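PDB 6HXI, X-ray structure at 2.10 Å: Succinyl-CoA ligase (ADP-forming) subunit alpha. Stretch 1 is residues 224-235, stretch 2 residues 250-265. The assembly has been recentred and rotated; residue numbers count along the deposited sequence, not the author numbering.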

# COMPACT_ATOMS: atom_id res chain seq x y z
N ALA B 224 -5.08 20.09 -65.32
CA ALA B 224 -6.27 20.31 -64.48
C ALA B 224 -6.55 21.80 -64.17
O ALA B 224 -7.72 22.18 -64.02
CB ALA B 224 -6.11 19.53 -63.19
N ILE B 225 -5.47 22.61 -64.08
CA ILE B 225 -5.46 24.06 -63.82
C ILE B 225 -5.59 24.83 -65.15
O ILE B 225 -4.78 24.63 -66.07
CB ILE B 225 -4.19 24.47 -63.01
CG1 ILE B 225 -4.27 23.93 -61.57
CG2 ILE B 225 -3.96 26.00 -63.03
CD1 ILE B 225 -2.94 23.76 -60.82
N LYS B 226 -6.61 25.71 -65.24
CA LYS B 226 -6.88 26.56 -66.40
C LYS B 226 -6.71 28.05 -66.04
O LYS B 226 -6.71 28.91 -66.91
CB LYS B 226 -8.33 26.32 -66.91
CG LYS B 226 -8.82 24.87 -66.86
CD LYS B 226 -8.21 23.99 -67.93
CE LYS B 226 -8.79 22.60 -67.90
NZ LYS B 226 -8.04 21.69 -68.80
N MET B 227 -6.56 28.35 -64.74
CA MET B 227 -6.48 29.72 -64.24
C MET B 227 -5.42 29.85 -63.15
O MET B 227 -5.36 28.99 -62.26
CB MET B 227 -7.86 30.01 -63.64
CG MET B 227 -8.33 31.39 -63.81
SD MET B 227 -9.94 31.48 -63.01
CE MET B 227 -9.70 32.93 -62.09
N ILE B 228 -4.60 30.92 -63.20
CA ILE B 228 -3.58 31.17 -62.16
C ILE B 228 -3.92 32.48 -61.42
O ILE B 228 -4.38 33.44 -62.02
CB ILE B 228 -2.10 31.10 -62.65
CG1 ILE B 228 -1.85 29.86 -63.56
CG2 ILE B 228 -1.12 31.10 -61.45
CD1 ILE B 228 -0.55 29.86 -64.40
N ALA B 229 -3.79 32.49 -60.10
CA ALA B 229 -4.08 33.67 -59.29
C ALA B 229 -2.98 33.85 -58.27
O ALA B 229 -2.59 32.88 -57.63
CB ALA B 229 -5.42 33.51 -58.59
N CYS B 230 -2.45 35.08 -58.11
CA CYS B 230 -1.45 35.28 -57.07
C CYS B 230 -1.60 36.60 -56.34
O CYS B 230 -2.18 37.55 -56.84
CB CYS B 230 -0.03 35.07 -57.57
SG CYS B 230 0.56 36.34 -58.69
N LEU B 231 -1.13 36.60 -55.10
CA LEU B 231 -1.19 37.75 -54.21
C LEU B 231 0.20 37.94 -53.60
O LEU B 231 0.64 37.11 -52.82
CB LEU B 231 -2.24 37.48 -53.13
CG LEU B 231 -2.63 38.63 -52.20
CD1 LEU B 231 -3.39 39.71 -52.95
CD2 LEU B 231 -3.47 38.10 -51.02
N GLY B 232 0.88 38.99 -54.02
CA GLY B 232 2.20 39.34 -53.52
C GLY B 232 2.15 40.51 -52.56
O GLY B 232 1.07 40.91 -52.12
N GLU B 233 3.34 41.04 -52.21
CA GLU B 233 3.48 42.21 -51.33
C GLU B 233 4.78 42.96 -51.62
O GLU B 233 5.69 42.41 -52.25
CB GLU B 233 3.35 41.85 -49.82
CG GLU B 233 4.49 41.02 -49.27
CD GLU B 233 4.49 40.70 -47.79
OE1 GLU B 233 3.54 41.10 -47.06
OE2 GLU B 233 5.48 40.06 -47.34
N LEU B 234 4.87 44.21 -51.16
CA LEU B 234 6.05 45.06 -51.31
C LEU B 234 7.30 44.43 -50.67
O LEU B 234 7.17 43.54 -49.81
CB LEU B 234 5.78 46.46 -50.75
CG LEU B 234 5.85 46.68 -49.23
CD1 LEU B 234 5.62 48.13 -48.92
CD2 LEU B 234 4.81 45.85 -48.47
N GLY B 235 8.48 44.89 -51.11
CA GLY B 235 9.77 44.40 -50.63
C GLY B 235 10.22 43.18 -51.40
O GLY B 235 9.41 42.28 -51.70
N LYS B 250 6.27 32.29 -70.92
CA LYS B 250 6.44 31.07 -70.13
C LYS B 250 5.16 30.73 -69.36
O LYS B 250 5.00 29.60 -68.90
CB LYS B 250 7.65 31.18 -69.18
CG LYS B 250 9.00 31.19 -69.90
CD LYS B 250 10.15 31.36 -68.91
CE LYS B 250 11.49 31.39 -69.60
NZ LYS B 250 11.98 30.02 -69.86
N ILE B 251 4.25 31.73 -69.22
CA ILE B 251 2.94 31.61 -68.57
C ILE B 251 1.89 32.03 -69.60
O ILE B 251 1.70 33.22 -69.84
CB ILE B 251 2.83 32.44 -67.25
CG1 ILE B 251 3.95 32.10 -66.24
CG2 ILE B 251 1.42 32.31 -66.61
CD1 ILE B 251 4.28 33.24 -65.30
N THR B 252 1.23 31.04 -70.21
CA THR B 252 0.20 31.24 -71.24
C THR B 252 -1.22 31.27 -70.67
O THR B 252 -2.10 31.89 -71.27
CB THR B 252 0.35 30.21 -72.37
OG1 THR B 252 0.06 28.90 -71.87
CG2 THR B 252 1.73 30.24 -73.03
N LYS B 253 -1.44 30.60 -69.51
CA LYS B 253 -2.73 30.56 -68.81
C LYS B 253 -3.04 31.94 -68.25
O LYS B 253 -2.09 32.64 -67.88
CB LYS B 253 -2.70 29.52 -67.69
CG LYS B 253 -2.91 28.11 -68.19
CD LYS B 253 -2.55 27.06 -67.15
CE LYS B 253 -2.26 25.78 -67.88
NZ LYS B 253 -1.89 24.70 -66.96
N PRO B 254 -4.33 32.38 -68.18
CA PRO B 254 -4.60 33.73 -67.63
C PRO B 254 -4.23 33.82 -66.15
O PRO B 254 -4.55 32.92 -65.38
CB PRO B 254 -6.09 33.95 -67.92
CG PRO B 254 -6.66 32.59 -68.07
CD PRO B 254 -5.58 31.69 -68.58
N LEU B 255 -3.46 34.86 -65.79
CA LEU B 255 -2.94 35.11 -64.45
C LEU B 255 -3.53 36.37 -63.79
O LEU B 255 -3.32 37.48 -64.29
CB LEU B 255 -1.40 35.21 -64.50
CG LEU B 255 -0.69 35.27 -63.13
CD1 LEU B 255 0.27 34.13 -62.98
CD2 LEU B 255 0.03 36.59 -62.94
N VAL B 256 -4.22 36.20 -62.64
CA VAL B 256 -4.76 37.31 -61.84
C VAL B 256 -3.65 37.66 -60.86
O VAL B 256 -3.06 36.77 -60.26
CB VAL B 256 -6.09 36.97 -61.10
CG1 VAL B 256 -6.58 38.15 -60.27
CG2 VAL B 256 -7.18 36.53 -62.09
N ALA B 257 -3.32 38.95 -60.73
CA ALA B 257 -2.23 39.34 -59.84
C ALA B 257 -2.50 40.61 -59.06
O ALA B 257 -2.98 41.59 -59.61
CB ALA B 257 -0.95 39.48 -60.63
N TRP B 258 -2.15 40.60 -57.76
CA TRP B 258 -2.25 41.78 -56.91
C TRP B 258 -1.10 41.81 -55.91
O TRP B 258 -0.79 40.80 -55.29
CB TRP B 258 -3.62 41.93 -56.22
CG TRP B 258 -3.70 43.17 -55.37
CD1 TRP B 258 -3.65 43.24 -54.00
CD2 TRP B 258 -3.68 44.53 -55.84
NE1 TRP B 258 -3.65 44.55 -53.59
CE2 TRP B 258 -3.68 45.37 -54.70
CE3 TRP B 258 -3.70 45.12 -57.11
CZ2 TRP B 258 -3.69 46.76 -54.79
CZ3 TRP B 258 -3.70 46.50 -57.20
CH2 TRP B 258 -3.71 47.31 -56.06
N VAL B 259 -0.46 42.99 -55.77
CA VAL B 259 0.64 43.21 -54.84
C VAL B 259 0.17 44.20 -53.76
O VAL B 259 -0.23 45.33 -54.06
CB VAL B 259 1.95 43.67 -55.56
CG1 VAL B 259 3.07 43.90 -54.56
CG2 VAL B 259 2.38 42.65 -56.61
N THR B 260 0.17 43.75 -52.50
CA THR B 260 -0.26 44.55 -51.34
C THR B 260 0.90 45.46 -50.85
O THR B 260 2.07 45.17 -51.11
CB THR B 260 -0.77 43.62 -50.23
OG1 THR B 260 0.33 42.93 -49.68
CG2 THR B 260 -1.78 42.60 -50.73
N GLY B 261 0.56 46.52 -50.14
CA GLY B 261 1.54 47.47 -49.62
C GLY B 261 1.48 48.82 -50.31
O GLY B 261 2.48 49.52 -50.37
N THR B 262 0.29 49.19 -50.83
CA THR B 262 0.07 50.48 -51.51
C THR B 262 0.06 51.64 -50.50
O THR B 262 0.17 52.79 -50.90
CB THR B 262 -1.20 50.44 -52.41
OG1 THR B 262 -2.38 50.32 -51.61
CG2 THR B 262 -1.15 49.32 -53.46
N CYS B 263 -0.06 51.32 -49.18
CA CYS B 263 -0.05 52.27 -48.07
C CYS B 263 1.32 52.93 -47.86
O CYS B 263 1.38 54.10 -47.46
CB CYS B 263 -0.51 51.58 -46.80
SG CYS B 263 0.58 50.22 -46.29
N SER B 264 2.41 52.17 -48.07
CA SER B 264 3.81 52.54 -47.86
C SER B 264 4.20 53.98 -48.27
O SER B 264 4.76 54.66 -47.41
CB SER B 264 4.75 51.54 -48.52
OG SER B 264 6.09 51.78 -48.15
N PRO B 265 3.95 54.49 -49.52
CA PRO B 265 4.39 55.87 -49.85
C PRO B 265 3.75 56.99 -49.01
O PRO B 265 4.33 58.07 -48.91
CB PRO B 265 4.02 56.02 -51.33
CG PRO B 265 3.91 54.63 -51.84
CD PRO B 265 3.34 53.85 -50.70

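Strands 227-233 and 255-260 lie side by side as parallel neighbours: their N-to-C directions differ by 24°, their axes approach to 4.1 Å, and the register runs without a break from Ile228 opposite Leu255 (CA to CA 4.6 Å) to Glu233 opposite Thr260 (CA to CA 4.4 Å).

The hydrogen bonds show the alternation expected of a parallel pair, in which one residue uses both its N and its O to reach the two residues flanking its partner. Ile228 N donates to Pro254 O (3.0 Å, 171° at the hydrogen), and Ile228 O accepts from Val256 N (2.8 Å). Cys230 N then donates to Val256 O (2.8 Å), while Cys230 O receives Trp258 N in a longer bond (3.2 Å, 148°). Gly232 N bonds to Trp258 O (2.8 Å), and Gly232 O takes Thr260 N (3.0 Å, 177°) and also Thr260 OG1 (3.3 Å). Leu234 N to Thr260 O (3.0 Å, 138°) extends the ladder past the first strand. CA-H...O contacts supplement it, such as Leu255 CA to Ile228 O at 3.3 Å.

One side-chain bond precedes the ladder: Lys253 NZ donates to the backbone carbonyl Ile225 O at 3.0 Å, placing the ammonium against a partially negative oxygen.

Apolar contacts occupy both faces. On one, Ile228 CG2 meets Leu255 CD1 (3.7 Å) and Cys230 SG lies 4.0 Å from Ala257 CB; Ile228 CD1 also reaches Ile251 CG2 (3.8 Å). On the other, Ala229 CB faces Val256 CB (4.3 Å), and Leu231 CD1 approaches Trp258 CD1 (3.7 Å) at the indole edge, near the ring plane, so this is not face packing.

Beyond the strands, Leu234 CD1 contacts Ser264 CB (3.5 Å). An ideal CB on Gly261 would fall 2.5 Å from Leu234 CD2, a clash that glycine avoids.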